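Local coordinates for protein ECF RNA polymerase sigma factor SigK (Mycobacterium tuberculosis, PDB 4NQW) that probably acts as an extracytoplasmic-function sigma factor, directing RNA polymerase to specific promoters once released from its anti-sigma factor, at residues D27-A36 with A83-W96. Residues are numbered along the deposited sequence; the frame is centred on the assembly and turned at random.
Sequences DLDALLRRVA and ASEFDSAKGSALAW
L32 and A93 bring the short helix 28-34 against the start of helix 93-111 and the loop before it. The apolar core centres on L32, whose two methyls divide the work. Its CD1 sits over the middle of one F86 ring face in a CH-pi contact, 3.8 Å from the ring centroid, and also reaches A93 CB and, at 3.4 Å, W96 CE3. The other methyl, CD2, packs on A83 CB (3.5 Å), which V35 CG2 and A36 CB approach as well. At the far end the side chains of L28 and L94 cross at a slant, with L28 CD2 and L94 CG 4.1 Å apart.

Two hydrogen bonds run beside these apolar contacts, both from the D29/R33 side of the helix. D29 OD1 accepts from A93 N at 2.7 Å, met nearly along the C-O axis; the same oxygen lies at the F86 ring edge, 3.5 Å from CZ. It thereby takes up an amide in the first turn of helix 93-111, whose N-cap residue S92 accepts from A95 N through OG, an oxygen also hydrogen-bonded to an acidic side chain of another protein chain. R33, bent at chi3 (-57°), swings its guanidinium back so that NH1 donates in plane to S88 OG (3.1 Å).

Helix 28-34 thus packs on the loop joining helices 65-82 and 93-111 of sigma domain 2, and on the latter's first turn, while L31 and L32 also touch helix 42-62.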
loop_
_atom_site.group_PDB
_atom_site.type_symbol
_atom_site.label_atom_id
_atom_site.label_comp_id
_atom_site.label_asym_id
_atom_site.label_seq_id
_atom_site.Cartn_x
_atom_site.Cartn_y
_atom_site.Cartn_z
ATOM N N ASP A 27 1.933 14.939 -12.256
ATOM C CA ASP A 27 1.163 14.647 -13.508
ATOM C C ASP A 27 0.316 13.371 -13.403
ATOM O O ASP A 27 -0.718 13.254 -14.059
ATOM C CB ASP A 27 2.105 14.573 -14.722
ATOM C CG ASP A 27 2.758 13.205 -14.890
ATOM O OD1 ASP A 27 2.145 12.322 -15.529
ATOM O OD2 ASP A 27 3.891 13.020 -14.399
ATOM N N LEU A 28 0.770 12.419 -12.590
ATOM C CA LEU A 28 0.021 11.192 -12.325
ATOM C C LEU A 28 -1.262 11.516 -11.555
ATOM O O LEU A 28 -2.280 10.840 -11.710
ATOM C CB LEU A 28 0.890 10.211 -11.530
ATOM C CG LEU A 28 0.647 8.709 -11.661
ATOM C CD1 LEU A 28 0.472 8.282 -13.111
ATOM C CD2 LEU A 28 1.815 7.965 -11.031
ATOM N N ASP A 29 -1.194 12.558 -10.729
ATOM C CA ASP A 29 -2.362 13.083 -10.026
ATOM C C ASP A 29 -3.348 13.695 -11.017
ATOM O O ASP A 29 -4.560 13.516 -10.884
ATOM C CB ASP A 29 -1.937 14.136 -8.998
ATOM C CG ASP A 29 -0.983 13.582 -7.951
ATOM O OD1 ASP A 29 -1.351 12.611 -7.259
ATOM O OD2 ASP A 29 0.135 14.123 -7.816
ATOM N N ALA A 30 -2.819 14.414 -12.006
ATOM C CA ALA A 30 -3.634 15.008 -13.067
ATOM C C ALA A 30 -4.269 13.945 -13.967
ATOM O O ALA A 30 -5.390 14.129 -14.443
ATOM C CB ALA A 30 -2.803 15.975 -13.899
ATOM N N LEU A 31 -3.553 12.846 -14.204
ATOM C CA LEU A 31 -4.099 11.723 -14.971
ATOM C C LEU A 31 -5.274 11.085 -14.238
ATOM O O LEU A 31 -6.321 10.839 -14.835
ATOM C CB LEU A 31 -3.032 10.657 -15.245
ATOM C CG LEU A 31 -1.958 10.948 -16.296
ATOM C CD1 LEU A 31 -0.948 9.811 -16.320
ATOM C CD2 LEU A 31 -2.552 11.150 -17.681
ATOM N N LEU A 32 -5.094 10.826 -12.945
ATOM C CA LEU A 32 -6.151 10.232 -12.123
ATOM C C LEU A 32 -7.336 11.191 -11.991
ATOM O O LEU A 32 -8.485 10.765 -11.875
ATOM C CB LEU A 32 -5.623 9.860 -10.731
ATOM C CG LEU A 32 -6.134 8.547 -10.124
ATOM C CD1 LEU A 32 -5.677 8.444 -8.680
ATOM C CD2 LEU A 32 -7.647 8.395 -10.201
ATOM N N ARG A 33 -7.048 12.489 -12.012
ATOM C CA ARG A 33 -8.092 13.512 -11.960
ATOM C C ARG A 33 -8.955 13.479 -13.227
ATOM O O ARG A 33 -10.134 13.834 -13.189
ATOM C CB ARG A 33 -7.475 14.905 -11.775
ATOM C CG ARG A 33 -8.179 15.765 -10.738
ATOM C CD ARG A 33 -7.509 17.123 -10.591
ATOM N NE ARG A 33 -6.089 17.013 -10.249
ATOM C CZ ARG A 33 -5.612 16.745 -9.035
ATOM N NH1 ARG A 33 -6.429 16.548 -8.004
ATOM N NH2 ARG A 33 -4.298 16.671 -8.850
ATOM N N ARG A 34 -8.363 13.050 -14.340
ATOM C CA ARG A 34 -9.078 12.972 -15.613
ATOM C C ARG A 34 -9.867 11.671 -15.819
ATOM O O ARG A 34 -10.724 11.626 -16.703
ATOM C CB ARG A 34 -8.114 13.195 -16.785
ATOM C CG ARG A 34 -7.599 14.624 -16.896
ATOM C CD ARG A 34 -6.966 14.895 -18.250
ATOM N NE ARG A 34 -7.969 15.016 -19.310
ATOM C CZ ARG A 34 -8.672 16.117 -19.582
ATOM N NH1 ARG A 34 -8.504 17.235 -18.878
ATOM N NH2 ARG A 34 -9.557 16.099 -20.573
ATOM N N VAL A 35 -9.614 10.630 -15.019
ATOM C CA VAL A 35 -10.340 9.354 -15.193
ATOM C C VAL A 35 -11.722 9.346 -14.522
ATOM O O VAL A 35 -12.421 8.332 -14.556
ATOM C CB VAL A 35 -9.518 8.101 -14.763
ATOM C CG1 VAL A 35 -8.068 8.210 -15.213
ATOM C CG2 VAL A 35 -9.598 7.851 -13.265
ATOM N N ALA A 36 -12.111 10.462 -13.905
ATOM C CA ALA A 36 -13.470 10.626 -13.388
ATOM C C ALA A 36 -13.941 12.065 -13.580
ATOM O O ALA A 36 -13.881 12.885 -12.666
ATOM C CB ALA A 36 -13.542 10.226 -11.922
ATOM N N ALA A 83 -12.439 6.602 -8.704
ATOM C CA ALA A 83 -11.464 7.674 -8.961
ATOM C C ALA A 83 -11.962 9.053 -8.523
ATOM O O ALA A 83 -11.159 9.948 -8.258
ATOM C CB ALA A 83 -11.077 7.715 -10.430
ATOM N N SER A 84 -13.282 9.222 -8.466
ATOM C CA SER A 84 -13.884 10.471 -7.999
ATOM C C SER A 84 -13.660 10.702 -6.500
ATOM O O SER A 84 -13.732 11.837 -6.033
ATOM C CB SER A 84 -15.382 10.488 -8.313
ATOM O OG SER A 84 -16.039 9.386 -7.712
ATOM N N GLU A 85 -13.394 9.628 -5.756
ATOM C CA GLU A 85 -13.068 9.727 -4.329
ATOM C C GLU A 85 -11.653 10.258 -4.086
ATOM O O GLU A 85 -11.345 10.710 -2.981
ATOM C CB GLU A 85 -13.208 8.365 -3.641
ATOM C CG GLU A 85 -14.612 7.777 -3.677
ATOM C CD GLU A 85 -14.720 6.446 -2.947
ATOM O OE1 GLU A 85 -13.691 5.750 -2.796
ATOM O OE2 GLU A 85 -15.842 6.092 -2.528
ATOM N N PHE A 86 -10.798 10.192 -5.105
ATOM C CA PHE A 86 -9.406 10.626 -4.978
ATOM C C PHE A 86 -9.284 12.121 -4.685
ATOM O O PHE A 86 -9.908 12.949 -5.354
ATOM C CB PHE A 86 -8.613 10.286 -6.245
ATOM C CG PHE A 86 -7.215 10.837 -6.249
ATOM C CD1 PHE A 86 -6.270 10.365 -5.351
ATOM C CD2 PHE A 86 -6.845 11.827 -7.149
ATOM C CE1 PHE A 86 -4.981 10.873 -5.346
ATOM C CE2 PHE A 86 -5.557 12.338 -7.151
ATOM C CZ PHE A 86 -4.624 11.860 -6.248
ATOM N N ASP A 87 -8.475 12.446 -3.677
ATOM C CA ASP A 87 -8.167 13.825 -3.311
ATOM C C ASP A 87 -6.650 13.958 -3.183
ATOM O O ASP A 87 -6.056 13.450 -2.231
ATOM C CB ASP A 87 -8.855 14.183 -1.990
ATOM C CG ASP A 87 -8.775 15.672 -1.656
ATOM O OD1 ASP A 87 -8.123 16.441 -2.397
ATOM O OD2 ASP A 87 -9.375 16.075 -0.638
ATOM N N SER A 88 -6.026 14.641 -4.141
ATOM C CA SER A 88 -4.564 14.759 -4.181
ATOM C C SER A 88 -3.992 15.488 -2.965
ATOM O O SER A 88 -2.822 15.307 -2.625
ATOM C CB SER A 88 -4.110 15.460 -5.461
ATOM O OG SER A 88 -4.592 16.789 -5.510
ATOM N N ALA A 89 -4.819 16.307 -2.316
ATOM C CA ALA A 89 -4.434 16.987 -1.078
ATOM C C ALA A 89 -4.484 16.069 0.150
ATOM O O ALA A 89 -4.212 16.518 1.260
ATOM C CB ALA A 89 -5.316 18.206 -0.851
ATOM N N LYS A 90 -4.864 14.805 -0.039
ATOM C CA LYS A 90 -4.767 13.797 1.022
ATOM C C LYS A 90 -3.583 12.849 0.808
ATOM O O LYS A 90 -3.156 12.171 1.743
ATOM C CB LYS A 90 -6.068 12.995 1.119
ATOM C CG LYS A 90 -7.270 13.831 1.523
ATOM C CD LYS A 90 -8.461 12.963 1.900
ATOM C CE LYS A 90 -9.712 13.798 2.142
ATOM N NZ LYS A 90 -9.534 14.825 3.208
ATOM N N GLY A 91 -3.059 12.808 -0.416
ATOM C CA GLY A 91 -1.944 11.925 -0.762
ATOM C C GLY A 91 -1.781 11.790 -2.265
ATOM O O GLY A 91 -2.667 12.174 -3.027
ATOM N N SER A 92 -0.650 11.236 -2.693
ATOM C CA SER A 92 -0.356 11.087 -4.116
ATOM C C SER A 92 -1.258 10.046 -4.771
ATOM O O SER A 92 -1.768 9.143 -4.102
ATOM C CB SER A 92 1.106 10.690 -4.322
ATOM O OG SER A 92 1.357 9.399 -3.794
ATOM N N ALA A 93 -1.447 10.181 -6.080
ATOM C CA ALA A 93 -2.194 9.198 -6.865
ATOM C C ALA A 93 -1.536 7.828 -6.762
ATOM O O ALA A 93 -2.219 6.806 -6.670
ATOM C CB ALA A 93 -2.270 9.633 -8.320
ATOM N N LEU A 94 -0.206 7.822 -6.769
ATOM C CA LEU A 94 0.571 6.589 -6.686
ATOM C C LEU A 94 0.275 5.855 -5.376
ATOM O O LEU A 94 0.004 4.655 -5.378
ATOM C CB LEU A 94 2.075 6.894 -6.781
ATOM C CG LEU A 94 2.977 6.006 -7.652
ATOM C CD1 LEU A 94 4.308 5.771 -6.950
ATOM C CD2 LEU A 94 2.339 4.675 -8.009
ATOM N N ALA A 95 0.328 6.591 -4.268
ATOM C CA ALA A 95 0.041 6.040 -2.944
ATOM C C ALA A 95 -1.398 5.541 -2.837
ATOM O O ALA A 95 -1.655 4.492 -2.247
ATOM C CB ALA A 95 0.314 7.084 -1.869
ATOM N N TRP A 96 -2.326 6.301 -3.409
ATOM C CA TRP A 96 -3.742 5.929 -3.449
ATOM C C TRP A 96 -3.935 4.595 -4.176
ATOM O O TRP A 96 -4.698 3.739 -3.725
ATOM C CB TRP A 96 -4.529 7.041 -4.147
ATOM C CG TRP A 96 -6.019 6.895 -4.144
ATOM C CD1 TRP A 96 -6.875 7.239 -3.139
ATOM C CD2 TRP A 96 -6.833 6.413 -5.220
ATOM N NE1 TRP A 96 -8.172 6.983 -3.516
ATOM C CE2 TRP A 96 -8.175 6.475 -4.789
ATOM C CE3 TRP A 96 -6.559 5.923 -6.500
ATOM C CZ2 TRP A 96 -9.239 6.067 -5.593
ATOM C CZ3 TRP A 96 -7.618 5.519 -7.301
ATOM C CH2 TRP A 96 -8.943 5.596 -6.844
#